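Long-range contacts in PBP5 (Haemophilus influenzae, PDB 3A3J), which removes the C-terminal D-alanyl residue from sugar-peptide cell-wall precursors, acting as a D-alanyl-D-alanine carboxypeptidase: residues D16-A21 with D285-I290; Y33-T38 with G210-A215; K39-Y44 with K124-F129; G53-T58 with V86-L91; D153-G158 with R224-V229. All coordinates share one frame; numbering follows the deposited sequence.

Contact 1 of 5, residues D16-A21 with D285-I290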
# COMPACT_ATOMS: atom_id res chain seq x y z
N ASP A 16 -8.91 -1.34 4.82
CA ASP A 16 -8.51 -2.70 5.05
C ASP A 16 -7.57 -3.12 3.93
O ASP A 16 -7.90 -2.96 2.75
CB ASP A 16 -9.73 -3.67 5.04
CG ASP A 16 -9.34 -5.09 5.32
OD1 ASP A 16 -9.33 -5.55 6.52
OD2 ASP A 16 -8.95 -5.77 4.38
N TYR A 17 -6.42 -3.67 4.31
CA TYR A 17 -5.39 -4.04 3.32
C TYR A 17 -5.95 -5.16 2.41
O TYR A 17 -5.61 -5.28 1.23
CB TYR A 17 -4.19 -4.57 4.06
CG TYR A 17 -3.18 -5.35 3.23
CD1 TYR A 17 -2.33 -4.70 2.27
CD2 TYR A 17 -3.04 -6.72 3.41
CE1 TYR A 17 -1.38 -5.43 1.51
CE2 TYR A 17 -2.13 -7.47 2.64
CZ TYR A 17 -1.30 -6.80 1.71
OH TYR A 17 -0.41 -7.56 1.02
N ASN A 18 -6.78 -6.02 2.98
CA ASN A 18 -7.02 -7.28 2.30
C ASN A 18 -8.15 -7.17 1.33
O ASN A 18 -8.12 -7.83 0.34
CB ASN A 18 -7.25 -8.40 3.26
CG ASN A 18 -5.98 -8.97 3.77
OD1 ASN A 18 -5.68 -8.86 4.94
ND2 ASN A 18 -5.24 -9.63 2.94
N SER A 19 -9.06 -6.25 1.57
CA SER A 19 -10.28 -6.17 0.79
C SER A 19 -10.32 -4.85 0.04
O SER A 19 -11.08 -4.72 -0.92
CB SER A 19 -11.48 -6.24 1.75
OG SER A 19 -11.61 -5.02 2.49
N GLY A 20 -9.52 -3.88 0.51
CA GLY A 20 -9.34 -2.60 -0.17
C GLY A 20 -10.44 -1.66 0.22
O GLY A 20 -10.54 -0.56 -0.30
N ALA A 21 -11.30 -2.05 1.15
CA ALA A 21 -12.44 -1.16 1.47
C ALA A 21 -12.01 0.04 2.33
O ALA A 21 -11.22 -0.10 3.27
CB ALA A 21 -13.53 -1.95 2.21
N ASP A 285 -8.43 -15.09 -4.61
CA ASP A 285 -9.03 -14.91 -3.27
C ASP A 285 -9.86 -13.67 -3.27
O ASP A 285 -9.63 -12.82 -4.07
CB ASP A 285 -7.93 -14.70 -2.24
CG ASP A 285 -7.25 -15.98 -1.85
OD1 ASP A 285 -7.66 -17.06 -2.32
OD2 ASP A 285 -6.33 -15.90 -1.03
N HIS A 286 -10.83 -13.56 -2.38
CA HIS A 286 -11.61 -12.35 -2.27
C HIS A 286 -11.94 -12.17 -0.79
O HIS A 286 -12.03 -13.17 -0.07
CB HIS A 286 -12.94 -12.44 -3.03
CG HIS A 286 -13.64 -11.12 -3.13
ND1 HIS A 286 -13.45 -10.25 -4.18
CD2 HIS A 286 -14.52 -10.51 -2.30
CE1 HIS A 286 -14.16 -9.15 -3.99
NE2 HIS A 286 -14.82 -9.28 -2.85
N PHE A 287 -12.11 -10.91 -0.36
CA PHE A 287 -12.20 -10.60 1.08
C PHE A 287 -13.20 -9.51 1.21
O PHE A 287 -13.27 -8.65 0.35
CB PHE A 287 -10.88 -10.10 1.69
CG PHE A 287 -9.76 -11.11 1.66
CD1 PHE A 287 -9.54 -11.97 2.73
CD2 PHE A 287 -8.86 -11.13 0.59
CE1 PHE A 287 -8.52 -12.88 2.72
CE2 PHE A 287 -7.85 -12.05 0.58
CZ PHE A 287 -7.66 -12.92 1.63
N ILE A 288 -13.97 -9.54 2.28
CA ILE A 288 -14.86 -8.41 2.45
C ILE A 288 -14.71 -7.88 3.86
O ILE A 288 -14.21 -8.57 4.76
CB ILE A 288 -16.35 -8.74 2.08
CG1 ILE A 288 -16.95 -9.75 3.07
CG2 ILE A 288 -16.43 -9.23 0.64
CD1 ILE A 288 -18.53 -9.65 3.12
N THR A 289 -15.10 -6.64 4.04
CA THR A 289 -15.04 -6.05 5.34
C THR A 289 -16.45 -5.68 5.80
O THR A 289 -17.16 -4.95 5.13
CB THR A 289 -14.11 -4.80 5.29
OG1 THR A 289 -12.79 -5.20 4.87
CG2 THR A 289 -14.07 -4.07 6.65
N ILE A 290 -16.83 -6.15 6.99
CA ILE A 290 -18.20 -5.96 7.53
C ILE A 290 -18.16 -5.50 8.99
O ILE A 290 -17.12 -5.61 9.62
CB ILE A 290 -18.93 -7.31 7.51
CG1 ILE A 290 -18.16 -8.32 8.39
CG2 ILE A 290 -19.09 -7.79 6.05
CD1 ILE A 290 -17.86 -9.68 7.73
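An Asx turn built by Asp16 ends strand 11-16 of the carboxypeptidase region, and its loop residues Asn18 and Ser19 lie against Phe287 and Thr289 on strand 286-290 of the C-terminal region. Asp16 OD2 organises the loop by accepting two backbone N-H groups. Asn18 N, at 2.6 Å, comes from above the carboxylate plane, 42° out of it, whereas Ser19 N reaches the same OD2 at 2.9 Å on the anti lone pair. Ser19 OG lies between its own backbone N and carbonyl carbon (chi1 73°), and there it accepts from Ala21 N at 3.3 Å, an ST turn. The same hydroxyl spans the gap: Ser19 OG and Thr289 OG1 share a hydrogen bond of 2.7 Å in which either may donate. Thr289 OG1 also sits 3.4 Å from Asp16 CB. Further along, Asn18 CB lies over one face of the Phe287 ring, 4.0 Å above its plane and shifted toward the rim, a CH-pi contact. Asn18 O adds a touch at Phe287 CD2 (3.4 Å), while Ser19 CB approaches Phe287 O to 3.3 Å. Phe287 and Thr289 thus face the loop from alternate positions of one strand. Thr255, on the adjoining antiparallel strand 253-259, hydrogen-bonds both Asp16 OD1 and Thr289 OG1, linking that strand to the same hydrogen-bonded group. Ile288 points the other way, onto Ala332 of strand 329-338, and Asp16 packs on Leu225 of strand 224-232, while Tyr17 leans on helix 151-164.

Contact 2 of 5, residues Y33-T38 with G210-A215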
# COMPACT_ATOMS: atom_id res chain seq x y z
N TYR A 33 0.93 17.91 -0.51
CA TYR A 33 2.39 17.76 -0.65
C TYR A 33 2.82 16.51 0.07
O TYR A 33 2.59 16.39 1.26
CB TYR A 33 3.11 18.98 -0.05
CG TYR A 33 2.96 20.21 -0.88
CD1 TYR A 33 4.03 20.72 -1.63
CD2 TYR A 33 1.71 20.84 -0.97
CE1 TYR A 33 3.86 21.86 -2.43
CE2 TYR A 33 1.54 21.97 -1.73
CZ TYR A 33 2.62 22.48 -2.45
OH TYR A 33 2.43 23.60 -3.20
N PRO A 34 3.44 15.54 -0.63
CA PRO A 34 3.70 14.27 0.07
C PRO A 34 4.89 14.30 1.02
O PRO A 34 4.95 13.47 1.96
CB PRO A 34 3.97 13.28 -1.06
CG PRO A 34 4.54 14.16 -2.18
CD PRO A 34 3.81 15.49 -2.06
N ALA A 35 5.86 15.19 0.76
CA ALA A 35 6.98 15.40 1.69
C ALA A 35 7.63 14.03 1.75
O ALA A 35 7.67 13.37 0.71
CB ALA A 35 6.50 15.84 3.02
N SER A 36 8.19 13.58 2.89
CA SER A 36 8.83 12.27 2.86
C SER A 36 7.98 11.01 2.53
O SER A 36 8.52 9.90 2.42
CB SER A 36 9.59 12.01 4.15
OG SER A 36 10.92 12.58 4.04
N LEU A 37 6.66 11.13 2.36
CA LEU A 37 5.91 9.85 1.98
C LEU A 37 6.33 9.53 0.53
O LEU A 37 6.27 8.35 0.05
CB LEU A 37 4.42 10.08 2.03
CG LEU A 37 3.84 10.57 3.36
CD1 LEU A 37 2.31 10.82 3.25
CD2 LEU A 37 4.18 9.60 4.41
N THR A 38 6.87 10.56 -0.16
CA THR A 38 7.47 10.32 -1.51
C THR A 38 8.43 9.15 -1.50
O THR A 38 8.48 8.34 -2.49
CB THR A 38 8.20 11.59 -2.05
OG1 THR A 38 7.23 12.66 -2.12
CG2 THR A 38 8.81 11.29 -3.47
N GLY A 210 1.29 20.77 7.47
CA GLY A 210 1.51 20.02 8.69
C GLY A 210 2.30 18.73 8.51
O GLY A 210 3.17 18.61 7.57
N TYR A 211 1.98 17.76 9.39
CA TYR A 211 2.65 16.48 9.55
C TYR A 211 1.82 15.30 8.99
O TYR A 211 0.59 15.31 9.04
CB TYR A 211 2.91 16.20 11.03
CG TYR A 211 3.95 17.15 11.62
CD1 TYR A 211 5.30 16.85 11.57
CD2 TYR A 211 3.57 18.37 12.18
CE1 TYR A 211 6.28 17.77 12.07
CE2 TYR A 211 4.55 19.31 12.70
CZ TYR A 211 5.87 19.00 12.62
OH TYR A 211 6.79 19.91 13.12
N ASN A 212 2.49 14.27 8.48
CA ASN A 212 1.72 13.22 7.88
C ASN A 212 2.31 11.88 8.23
O ASN A 212 3.47 11.78 8.71
CB ASN A 212 1.54 13.49 6.33
CG ASN A 212 2.85 13.43 5.56
OD1 ASN A 212 3.81 12.72 5.93
ND2 ASN A 212 2.88 14.09 4.44
N LEU A 213 1.53 10.83 8.11
CA LEU A 213 2.08 9.53 8.48
C LEU A 213 1.27 8.48 7.78
O LEU A 213 0.09 8.62 7.67
CB LEU A 213 1.92 9.33 10.01
CG LEU A 213 2.12 7.93 10.63
CD1 LEU A 213 3.49 7.41 10.37
CD2 LEU A 213 1.76 7.78 12.17
N VAL A 214 1.91 7.42 7.33
CA VAL A 214 1.24 6.29 6.79
C VAL A 214 1.52 5.13 7.73
O VAL A 214 2.66 4.81 7.97
CB VAL A 214 1.78 5.99 5.35
CG1 VAL A 214 1.15 4.69 4.81
CG2 VAL A 214 1.35 7.10 4.47
N ALA A 215 0.50 4.54 8.33
CA ALA A 215 0.76 3.47 9.28
C ALA A 215 0.00 2.24 8.87
O ALA A 215 -1.02 2.31 8.21
CB ALA A 215 0.37 3.93 10.75
O HOH W 1 0.65 16.29 3.45
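Leu37 and Asn212 reach toward each other tip to tip, the branched end of the leucine meeting the carboxamide from strand 210-215. Leu37 CG and CD2 lie beside the oxygen, with CG 3.4 Å from Asn212 OD1, and Leu37 CD1 lies 3.5 Å from Asn212 ND2. Asn212 CG lies between its backbone N and carbonyl carbon (chi1 66°), on the side of the loop before helix 38-51. Asn212 ND2 donates to Pro34 O at 3.3 Å and 158°, the nitrogen standing above the Pro34 carbonyl plane, 61° out of it; Leu37 N binds Pro34 O at 2.9 Å from the opposite face. A water continues the link, giving a proton to Tyr33 O (2.9 Å) and accepting one from Asn212 ND2. Val214 crosses Leu37 obliquely, its CG2 3.8 Å from Leu37 CD2. Leu37 also packs on Met230 of strand 224-232 and on Lys202, the probable substrate-binding residue. One neutral amide therefore serves two backbone carbonyls, directly and through water, at a buried position, tying to the sheet the turn that carries Ser36, the probable acyl-ester nucleophile, whose OG is hydrogen-bonded to Lys39 NZ.

Contact 3 of 5, residues K39-Y44 with K124-F129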
# COMPACT_ATOMS: atom_id res chain seq x y z
N LYS A 39 9.19 9.03 -0.40
CA LYS A 39 10.18 7.90 -0.29
C LYS A 39 9.60 6.49 -0.34
O LYS A 39 10.35 5.50 -0.54
CB LYS A 39 11.06 8.06 0.97
CG LYS A 39 11.94 9.32 0.81
CD LYS A 39 12.49 9.82 2.12
CE LYS A 39 13.48 11.01 1.91
NZ LYS A 39 12.72 12.25 2.03
N MET A 40 8.32 6.37 -0.03
CA MET A 40 7.64 5.07 -0.22
C MET A 40 7.67 4.62 -1.71
O MET A 40 8.02 3.51 -1.99
CB MET A 40 6.14 5.21 0.24
CG MET A 40 6.03 5.01 1.78
SD MET A 40 4.43 5.49 2.36
CE MET A 40 3.14 4.81 1.27
N MET A 41 7.32 5.52 -2.62
CA MET A 41 7.45 5.22 -4.09
C MET A 41 8.90 4.94 -4.48
O MET A 41 9.24 3.92 -5.11
CB MET A 41 6.85 6.35 -4.96
CG MET A 41 6.78 5.96 -6.52
SD MET A 41 6.07 4.31 -6.81
CE MET A 41 4.41 4.84 -6.95
N THR A 42 9.80 5.80 -4.02
CA THR A 42 11.26 5.53 -4.26
C THR A 42 11.68 4.14 -3.83
O THR A 42 12.39 3.41 -4.55
CB THR A 42 12.18 6.59 -3.55
OG1 THR A 42 11.85 7.90 -4.02
CG2 THR A 42 13.65 6.28 -3.82
N SER A 43 11.29 3.75 -2.60
CA SER A 43 11.61 2.36 -2.14
C SER A 43 10.86 1.28 -2.92
O SER A 43 11.33 0.16 -3.04
CB SER A 43 11.21 2.26 -0.65
OG SER A 43 11.65 3.52 -0.03
N TYR A 44 9.65 1.60 -3.38
CA TYR A 44 8.92 0.68 -4.28
C TYR A 44 9.80 0.38 -5.55
O TYR A 44 10.20 -0.78 -5.79
CB TYR A 44 7.52 1.22 -4.66
CG TYR A 44 6.73 0.13 -5.42
CD1 TYR A 44 5.99 -0.84 -4.71
CD2 TYR A 44 6.84 -0.01 -6.80
CE1 TYR A 44 5.30 -1.88 -5.38
CE2 TYR A 44 6.15 -1.04 -7.50
CZ TYR A 44 5.37 -1.96 -6.77
OH TYR A 44 4.69 -2.98 -7.40
N LYS A 124 5.90 5.96 -13.73
CA LYS A 124 5.42 4.75 -14.38
C LYS A 124 4.48 4.08 -13.37
O LYS A 124 3.35 3.78 -13.71
CB LYS A 124 6.57 3.79 -14.78
CG LYS A 124 6.11 2.50 -15.52
CD LYS A 124 7.19 1.41 -15.74
CE LYS A 124 7.69 0.76 -14.50
NZ LYS A 124 8.90 -0.13 -14.77
N TYR A 125 4.97 3.85 -12.13
CA TYR A 125 4.22 3.01 -11.17
C TYR A 125 2.96 3.73 -10.71
O TYR A 125 1.99 3.12 -10.32
CB TYR A 125 5.10 2.63 -10.02
CG TYR A 125 6.10 1.56 -10.36
CD1 TYR A 125 5.70 0.33 -10.88
CD2 TYR A 125 7.45 1.78 -10.19
CE1 TYR A 125 6.60 -0.65 -11.17
CE2 TYR A 125 8.35 0.81 -10.50
CZ TYR A 125 7.93 -0.38 -11.00
OH TYR A 125 8.87 -1.35 -11.25
N VAL A 126 2.99 5.04 -10.77
CA VAL A 126 1.82 5.84 -10.44
C VAL A 126 0.68 5.40 -11.40
O VAL A 126 -0.51 5.29 -10.96
CB VAL A 126 2.12 7.38 -10.55
CG1 VAL A 126 0.83 8.22 -10.53
CG2 VAL A 126 3.06 7.89 -9.41
N GLN A 127 1.02 5.18 -12.68
CA GLN A 127 0.04 4.82 -13.75
C GLN A 127 -0.33 3.41 -13.54
O GLN A 127 -1.50 2.99 -13.62
CB GLN A 127 0.71 4.90 -15.15
CG GLN A 127 1.05 6.29 -15.51
CD GLN A 127 -0.18 7.10 -15.26
OE1 GLN A 127 -1.27 6.59 -15.43
NE2 GLN A 127 -0.03 8.38 -14.87
N GLN A 128 0.69 2.62 -13.31
CA GLN A 128 0.44 1.24 -13.22
C GLN A 128 -0.41 0.90 -11.96
O GLN A 128 -1.16 -0.05 -12.00
CB GLN A 128 1.77 0.57 -13.20
CG GLN A 128 1.75 -0.91 -13.10
CD GLN A 128 3.16 -1.35 -13.02
OE1 GLN A 128 3.98 -0.90 -13.82
NE2 GLN A 128 3.49 -2.20 -12.04
N PHE A 129 -0.29 1.67 -10.86
CA PHE A 129 -1.14 1.44 -9.65
C PHE A 129 -2.53 2.00 -9.86
O PHE A 129 -3.40 1.76 -9.03
CB PHE A 129 -0.57 2.14 -8.37
CG PHE A 129 0.73 1.57 -7.88
CD1 PHE A 129 1.22 0.41 -8.40
CD2 PHE A 129 1.43 2.18 -6.84
CE1 PHE A 129 2.41 -0.13 -7.93
CE2 PHE A 129 2.61 1.66 -6.33
CZ PHE A 129 3.13 0.50 -6.87
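Phe129 N donates to Tyr125 O at 2.8 Å, a backbone bond that places the two aromatic residues one turn apart, where Tyr44 and Met41 of helix 38-51 meet both. The Tyr44 ring is the hub of the cluster. Phe129 comes to it tip to tip and edge first, its CZ 3.3 Å from Tyr44 CZ and above the centre of the ring, in a T-shaped pair with planes at 88°. Tyr44 in turn offers an edge to Tyr125: its CE2 stands over the centre of the Tyr125 face, the centroids of the two rings 4.9 Å apart and their planes at 76°. A chi1 of -171° sets Tyr44 CG anti to the backbone N, on the side of helix 115-128. Tyr44 OH is held by Asp164 OD2 of helix 151-164. The Met41 chain, bent at chi2 and chi3, lies beside the rings, with SD 3.8 Å from Tyr125 CB, and CE 3.7 Å from Phe129 CE2 and 4.1 Å from Val126 CG2. The sulfur approaches both rings obliquely, as Met-aromatic contacts. Lys124 CE lies over the opposite face of the Tyr125 ring, toward its rim, and the ring of His160 stacks with Phe129. The local helix axes run nearly at a right angle, 11.2 Å apart at closest, a separation that large side chains fill. The arrangement is an aromatic cluster with a methionine at its flank, joining helix 115-128 to the helix that starts at the SxxK motif of penicillin-binding serine enzymes and carries Lys39, the probable proton acceptor.

Contact 4 of 5, residues G53-T58 with V86-L91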
# COMPACT_ATOMS: atom_id res chain seq x y z
N GLY A 53 16.16 -8.65 -9.97
CA GLY A 53 17.59 -8.93 -10.21
C GLY A 53 18.37 -7.86 -11.00
O GLY A 53 19.52 -8.06 -11.37
N LYS A 54 17.77 -6.70 -11.22
CA LYS A 54 18.41 -5.64 -11.97
C LYS A 54 19.41 -4.86 -11.12
O LYS A 54 20.23 -4.11 -11.64
CB LYS A 54 17.35 -4.69 -12.52
CG LYS A 54 16.38 -5.42 -13.43
CD LYS A 54 15.17 -4.52 -13.92
CE LYS A 54 14.38 -5.35 -14.91
NZ LYS A 54 13.04 -4.89 -15.21
N ILE A 55 19.35 -5.03 -9.79
CA ILE A 55 20.39 -4.49 -8.96
C ILE A 55 20.42 -5.51 -7.85
O ILE A 55 19.51 -6.35 -7.76
CB ILE A 55 20.10 -3.04 -8.41
CG1 ILE A 55 18.89 -3.04 -7.44
CG2 ILE A 55 19.93 -1.99 -9.53
CD1 ILE A 55 18.55 -1.65 -6.78
N HIS A 56 21.48 -5.46 -7.05
CA HIS A 56 21.68 -6.39 -5.95
C HIS A 56 21.97 -5.61 -4.70
O HIS A 56 22.48 -4.51 -4.80
CB HIS A 56 22.78 -7.37 -6.27
CG HIS A 56 22.34 -8.40 -7.26
ND1 HIS A 56 22.29 -8.15 -8.62
CD2 HIS A 56 21.84 -9.65 -7.09
CE1 HIS A 56 21.78 -9.19 -9.25
NE2 HIS A 56 21.50 -10.12 -8.34
N ASN A 57 21.55 -6.11 -3.54
CA ASN A 57 21.86 -5.41 -2.30
C ASN A 57 23.36 -5.20 -2.11
O ASN A 57 23.79 -4.30 -1.41
CB ASN A 57 21.35 -6.21 -1.10
CG ASN A 57 19.92 -5.97 -0.83
OD1 ASN A 57 19.16 -6.89 -0.56
ND2 ASN A 57 19.52 -4.73 -0.91
N THR A 58 24.16 -6.10 -2.65
CA THR A 58 25.60 -5.98 -2.52
C THR A 58 26.20 -4.99 -3.53
O THR A 58 27.40 -4.69 -3.46
CB THR A 58 26.23 -7.30 -2.75
OG1 THR A 58 25.54 -7.89 -3.87
CG2 THR A 58 26.01 -8.16 -1.50
N VAL A 86 29.21 2.69 -0.97
CA VAL A 86 28.12 2.30 -0.02
C VAL A 86 27.16 1.29 -0.64
O VAL A 86 26.68 1.50 -1.75
CB VAL A 86 27.31 3.56 0.42
CG1 VAL A 86 26.24 3.22 1.49
CG2 VAL A 86 28.24 4.56 0.98
N SER A 87 26.85 0.22 0.08
CA SER A 87 26.00 -0.82 -0.50
C SER A 87 24.54 -0.38 -0.70
O SER A 87 24.00 0.51 -0.02
CB SER A 87 26.03 -2.08 0.35
OG SER A 87 25.25 -1.74 1.49
N VAL A 88 23.91 -0.99 -1.68
CA VAL A 88 22.52 -0.73 -1.97
C VAL A 88 21.69 -1.08 -0.70
O VAL A 88 20.80 -0.32 -0.33
CB VAL A 88 22.08 -1.57 -3.19
CG1 VAL A 88 20.60 -1.81 -3.19
CG2 VAL A 88 22.54 -0.89 -4.52
N ALA A 89 22.02 -2.16 -0.01
CA ALA A 89 21.34 -2.49 1.30
C ALA A 89 21.39 -1.30 2.26
O ALA A 89 20.36 -0.84 2.75
CB ALA A 89 22.02 -3.69 1.95
N ASP A 90 22.57 -0.71 2.48
CA ASP A 90 22.62 0.44 3.40
C ASP A 90 21.84 1.56 2.88
O ASP A 90 21.13 2.24 3.64
CB ASP A 90 24.07 0.96 3.66
CG ASP A 90 24.82 0.07 4.65
OD1 ASP A 90 24.11 -0.57 5.42
OD2 ASP A 90 26.08 0.01 4.69
N LEU A 91 21.95 1.81 1.58
CA LEU A 91 21.26 2.98 1.05
C LEU A 91 19.74 2.88 1.22
O LEU A 91 19.09 3.80 1.59
CB LEU A 91 21.64 3.20 -0.43
CG LEU A 91 23.11 3.59 -0.74
CD1 LEU A 91 23.28 3.54 -2.24
CD2 LEU A 91 23.27 5.01 -0.21
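Asn57 and Ala89 meet in the tight part of this contact, where a loop carbonyl docks on the first turn of helix 88-98. Ala89 N donates to Asn57 O at 3.1 Å, nearly straight at 164°, and arrives in the carbonyl plane on a lone pair. Ser87 CB comes to 3.6 Å from the same Asn57 O. Ser87 is the N-cap of that helix, and its OG accepts from Asp90 N at 3.0 Å and 168°, so two successive N-H groups of the first turn are met, one by the loop and one by the cap. Next to them Val88 CB presses on His56 O at 3.4 Å, with both methyls close to that oxygen too. Deeper in, Ile55 CD1 meets Val88 CG1 at 4.1 Å, the two side chains crossing at a slant between buried residues. On the exposed side the Asn57 side chain meets the helix start through van der Waals contacts: CG, anti to the carbonyl carbon (chi1 -83°), sits beside Ala89, and ND2 lies 3.6 Å from Ala89 CA and 3.9 Å from Ala89 CB. The first bond of the His56 side chain points away from the helix, and the residue is exposed, though its backbone N is held by Asp59 OD2. The loop begins at Gly53, where a Schellman motif closes helix 38-51, and leads into strand 60-62, which pairs antiparallel with strand 85-87. Ile55 also packs on Leu50 of helix 38-51 and Ile111 of helix 101-112, while Val88 touches His110.

Contact 5 of 5, residues D153-G158 with R224-V229; sequences DMAIIG and RLISVV
Val228 CG1 is anti to the backbone N (chi1 -177°), which leaves CG2 anti to the carbonyl carbon and aimed at Ala155; in Ile226, CD1 is extended (chi2 171°) and runs on toward the helix backbone. Val228 CG2 lies 3.7 Å from Ala155 N and 3.9 Å from Ala155 CB. The small alanine methyl settles between the two strand residues, with Ile226 CG2 at 4.2 Å from that same CB. Ile226 CD1 continues past it to 4.2 Å from Ala155 O and 4.4 Å from Gly158 C, where the helix presents bare backbone. Met154 CB adds a flank contact to Val228 CG1 at 4.2 Å, while the rest of the Met154 side chain extends away from the strand. Helix 151-164 packs on the five-stranded antiparallel sheet of the beta-lactamase-type domain, its short axis 8.2 Å from that of strand 224-229, the two directions 142° apart. The close approach is consistent with the small residues Ala155 and Gly158 at the interface. Ile226 and Val228 face this helix, whereas Ser227 and Val229 pack on helix 235-252 on the other side of the sheet. Val13 of the adjacent strand 11-16 touches both Ala155 and Val228.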
# COMPACT_ATOMS: atom_id res chain seq x y z
N ASP A 153 -4.23 7.67 -2.44
CA ASP A 153 -3.10 7.21 -3.33
C ASP A 153 -1.95 6.69 -2.48
O ASP A 153 -1.33 5.60 -2.74
CB ASP A 153 -2.65 8.36 -4.23
CG ASP A 153 -3.64 8.60 -5.40
OD1 ASP A 153 -4.66 7.86 -5.45
OD2 ASP A 153 -3.36 9.51 -6.24
N MET A 154 -1.72 7.39 -1.37
CA MET A 154 -0.64 6.86 -0.43
C MET A 154 -1.07 5.57 0.25
O MET A 154 -0.26 4.70 0.51
CB MET A 154 -0.22 7.98 0.59
CG MET A 154 0.74 9.05 -0.09
SD MET A 154 2.22 8.14 -0.40
CE MET A 154 3.00 9.24 -1.51
N ALA A 155 -2.37 5.41 0.53
CA ALA A 155 -2.78 4.07 1.04
C ALA A 155 -2.54 3.02 -0.01
O ALA A 155 -2.08 1.89 0.26
CB ALA A 155 -4.31 4.08 1.53
N ILE A 156 -2.87 3.37 -1.26
CA ILE A 156 -2.69 2.37 -2.36
C ILE A 156 -1.23 2.02 -2.53
O ILE A 156 -0.83 0.83 -2.60
CB ILE A 156 -3.38 2.86 -3.69
CG1 ILE A 156 -4.91 2.89 -3.52
CG2 ILE A 156 -2.99 1.93 -4.87
CD1 ILE A 156 -5.64 3.76 -4.50
N ILE A 157 -0.38 3.05 -2.44
CA ILE A 157 1.11 2.81 -2.59
C ILE A 157 1.60 1.96 -1.47
O ILE A 157 2.36 1.00 -1.66
CB ILE A 157 1.98 4.18 -2.65
CG1 ILE A 157 1.59 4.97 -3.90
CG2 ILE A 157 3.46 3.85 -2.56
CD1 ILE A 157 1.93 6.48 -3.94
N GLY A 158 1.13 2.25 -0.26
CA GLY A 158 1.70 1.43 0.89
C GLY A 158 1.17 -0.00 0.74
O GLY A 158 1.86 -0.97 1.01
N ARG A 224 -5.47 -6.72 8.54
CA ARG A 224 -4.46 -5.67 8.34
C ARG A 224 -5.11 -4.39 7.91
O ARG A 224 -5.87 -4.38 6.97
CB ARG A 224 -3.33 -6.04 7.35
CG ARG A 224 -2.29 -4.83 7.23
CD ARG A 224 -1.15 -5.14 6.33
NE ARG A 224 -0.23 -6.12 6.90
CZ ARG A 224 0.81 -5.78 7.64
NH1 ARG A 224 0.95 -4.50 7.96
NH2 ARG A 224 1.62 -6.69 8.12
N LEU A 225 -4.81 -3.32 8.62
CA LEU A 225 -5.27 -2.00 8.20
C LEU A 225 -4.12 -1.05 7.83
O LEU A 225 -2.99 -1.22 8.27
CB LEU A 225 -6.08 -1.34 9.32
CG LEU A 225 -7.33 -2.08 9.91
CD1 LEU A 225 -8.01 -1.28 11.12
CD2 LEU A 225 -8.35 -2.40 8.79
N ILE A 226 -4.45 -0.01 7.07
CA ILE A 226 -3.49 0.95 6.71
C ILE A 226 -4.18 2.24 6.92
O ILE A 226 -5.33 2.39 6.41
CB ILE A 226 -3.15 0.80 5.18
CG1 ILE A 226 -2.38 -0.49 4.98
CG2 ILE A 226 -2.36 2.04 4.67
CD1 ILE A 226 -2.22 -0.79 3.46
N SER A 227 -3.55 3.18 7.66
CA SER A 227 -4.12 4.53 7.78
C SER A 227 -3.21 5.55 7.16
O SER A 227 -2.00 5.32 7.11
CB SER A 227 -4.25 4.88 9.28
OG SER A 227 -3.01 4.65 10.04
N VAL A 228 -3.78 6.71 6.78
CA VAL A 228 -3.01 7.79 6.29
C VAL A 228 -3.63 9.05 6.86
O VAL A 228 -4.81 9.23 6.74
CB VAL A 228 -3.01 7.88 4.67
CG1 VAL A 228 -2.12 9.01 4.21
CG2 VAL A 228 -2.58 6.54 4.04
N VAL A 229 -2.82 9.91 7.49
CA VAL A 229 -3.28 11.22 7.89
C VAL A 229 -2.34 12.29 7.29
O VAL A 229 -1.12 12.12 7.25
CB VAL A 229 -3.33 11.34 9.48
CG1 VAL A 229 -4.21 10.21 10.05
CG2 VAL A 229 -1.90 11.21 10.10

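Overall arrangement
Contact 5 sits near the chain's centre and touches three of the others. Contact 2 adjoins it through neighbouring strands, Ala215 O lying 2.7 Å from Ser227 N, with centres 11 Å apart; contact 3 meets it where Met40 CE comes to 3.5 Å from Met154 O; contact 1 joins it at Tyr17 N and Arg224 O, 2.8 Å apart. The segments of contacts 2 and 3 carry the probable catalytic residues Ser36 and Lys39, and the two contacts touch through Val214 and Met40. Contact 4 lies at the periphery, its centre about 18 Å from that of contact 3. Contact 1, linking the two sequence-family regions, is centred about 25 Å from contact 2, away from the active site.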